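Local coordinates for phosphoribosylaminoimidazole carboxylase (Bombyx mori, PDB 4JA0) that catalyses two steps of de novo purine biosynthesis, joining an AIR carboxylase and a SAICAR synthetase in one polypeptide, at the interface of chains A and B. Residues are numbered along the deposited sequence; one frame, centred on the assembly and turned at random. Chains: chain A/B, Phosphoribosylaminoimidazole carboxylase.

The interface of chains A and B. Residues chain A 417, 420-421; chain B 298-300.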
ATOM      1  N   ASP A 417      11.455 -34.563  -1.789  1.00  3.76           N
ATOM      2  CA  ASP A 417      10.561 -35.043  -0.741  1.00  5.68           C
ATOM      3  C   ASP A 417      11.224 -36.229  -0.051  1.00 10.48           C
ATOM      4  O   ASP A 417      11.199 -36.331   1.187  1.00  4.90           O
ATOM      5  CB  ASP A 417       9.179 -35.450  -1.280  1.00  3.83           C
ATOM      6  CG  ASP A 417       8.212 -35.915  -0.158  1.00 13.78           C
ATOM      7  OD1 ASP A 417       7.884 -37.124  -0.086  1.00 16.15           O
ATOM      8  OD2 ASP A 417       7.812 -35.086   0.693  1.00  4.31           O
ATOM      9  N   LEU A 420      13.809 -35.053   2.726  1.00  5.85           N
ATOM     10  CA  LEU A 420      13.410 -34.333   3.951  1.00 13.59           C
ATOM     11  C   LEU A 420      12.397 -35.130   4.758  1.00 14.34           C
ATOM     12  O   LEU A 420      11.972 -34.708   5.828  1.00 17.59           O
ATOM     13  CB  LEU A 420      12.801 -32.960   3.613  1.00  2.59           C
ATOM     14  CG  LEU A 420      13.633 -32.129   2.640  1.00 10.03           C
ATOM     15  CD1 LEU A 420      12.948 -30.821   2.310  1.00  8.55           C
ATOM     16  CD2 LEU A 420      15.043 -31.885   3.186  1.00 25.02           C
ATOM     17  N   ARG A 421      12.043 -36.299   4.247  1.00  9.53           N
ATOM     18  CA  ARG A 421      10.854 -37.014   4.686  1.00  8.67           C
ATOM     19  C   ARG A 421      11.047 -37.752   6.019  1.00 16.63           C
ATOM     20  O   ARG A 421      12.170 -38.118   6.395  1.00 10.04           O
ATOM     21  CB  ARG A 421      10.455 -37.998   3.578  1.00  8.21           C
ATOM     22  CG  ARG A 421       9.044 -38.466   3.630  1.00  7.16           C
ATOM     23  CD  ARG A 421       8.883 -39.721   2.823  1.00 10.98           C
ATOM     24  NE  ARG A 421       8.958 -39.464   1.391  1.00 19.13           N
ATOM     25  CZ  ARG A 421       9.359 -40.360   0.495  1.00 14.42           C
ATOM     26  NH1 ARG A 421       9.722 -41.575   0.885  1.00 19.03           N
ATOM     27  NH2 ARG A 421       9.395 -40.042  -0.791  1.00 26.04           N
TER
ATOM     28  N   LEU B 298       7.711 -33.564   7.934  1.00  2.94           N
ATOM     29  CA  LEU B 298       7.984 -32.578   6.890  1.00  1.91           C
ATOM     30  C   LEU B 298       7.898 -33.192   5.489  1.00  1.06           C
ATOM     31  O   LEU B 298       8.623 -34.120   5.158  1.00  3.86           O
ATOM     32  CB  LEU B 298       9.376 -31.959   7.082  1.00  1.38           C
ATOM     33  CG  LEU B 298       9.693 -31.149   8.346  1.00  2.19           C
ATOM     34  CD1 LEU B 298      11.082 -30.574   8.236  1.00  2.30           C
ATOM     35  CD2 LEU B 298       8.667 -30.042   8.615  1.00  1.30           C
ATOM     36  N   ARG B 299       7.044 -32.638   4.650  1.00  0.94           N
ATOM     37  CA  ARG B 299       6.897 -33.153   3.304  1.00  4.78           C
ATOM     38  C   ARG B 299       7.060 -32.057   2.252  1.00  2.36           C
ATOM     39  O   ARG B 299       6.788 -30.892   2.515  1.00  4.87           O
ATOM     40  CB  ARG B 299       5.540 -33.856   3.158  1.00  9.59           C
ATOM     41  CG  ARG B 299       5.248 -34.884   4.254  1.00  7.76           C
ATOM     42  CD  ARG B 299       6.243 -36.012   4.187  1.00  2.29           C
ATOM     43  NE  ARG B 299       6.303 -36.542   2.832  1.00  5.52           N
ATOM     44  CZ  ARG B 299       5.591 -37.581   2.404  1.00  8.73           C
ATOM     45  NH1 ARG B 299       4.780 -38.216   3.242  1.00  1.99           N
ATOM     46  NH2 ARG B 299       5.703 -37.988   1.147  1.00  6.33           N
ATOM     47  N   VAL B 300       7.546 -32.415   1.072  1.00  3.04           N
ATOM     48  CA  VAL B 300       7.647 -31.448  -0.005  1.00  2.45           C
ATOM     49  C   VAL B 300       6.702 -31.795  -1.144  1.00  1.13           C
ATOM     50  O   VAL B 300       6.744 -32.897  -1.664  1.00  3.15           O
ATOM     51  CB  VAL B 300       9.056 -31.377  -0.557  1.00  3.04           C
ATOM     52  CG1 VAL B 300       9.118 -30.375  -1.698  1.00  2.97           C
ATOM     53  CG2 VAL B 300      10.007 -31.001   0.522  1.00  1.86           C
TER
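A:Asp417 and B:Arg299 meet through a side-on salt bridge, in which the carboxylate of one chain takes the NE and NH2 side of the guanidinium of the other. The aspartate stands near the end of helix 396-420, the C-terminal helix of chain A, and the arginine on strand 296-300 in the AIR carboxylase region of chain B, a worked example of how one acid can organise a contact between chains. The contact belongs to the deposited eight-copy assembly and is likely part of the enzyme's oligomer. With CG anti to its backbone N (chi1 -178°), A:Asp417 directs both oxygens at the strand. A:Asp417 OD1 receives B:Arg299 NH2 at 2.6 Å, on its syn side but somewhat out of the carboxylate plane. A:Asp417 OD2 takes B:Arg299 NE at 3.0 Å on its syn lone pair, in a nearly straight bond, while its anti lone pair receives the backbone N of B:Val300 at 2.7 Å. Side chain and main chain of the strand thus hold the same oxygen through its two different lone pairs. B:Arg299 reaches this position by bending at chi2 and chi3, and its guanidinium plane is turned 31° from the carboxylate.

Within chain A, A:Arg421 comes from above the carboxylate plane, its NE 3.0 Å from A:Asp417 OD1. Two guanidinium groups therefore share one acid, which would be expected to favour its ionised form and ease the repulsion between them. The methylene CG of A:Arg421 also lies over one face of the B:Arg299 guanidinium, toward its rim. An alanine in place of A:Asp417 would probably leave B:Arg299 without its counter-charge and free to turn, and the amide of B:Val300 without this acceptor.

An apolar contact flanks the polar core. The side chains of A:Leu420 and B:Val300 cross at a slant, methyl CD1 of the leucine 3.4 Å from CG2 of the valine.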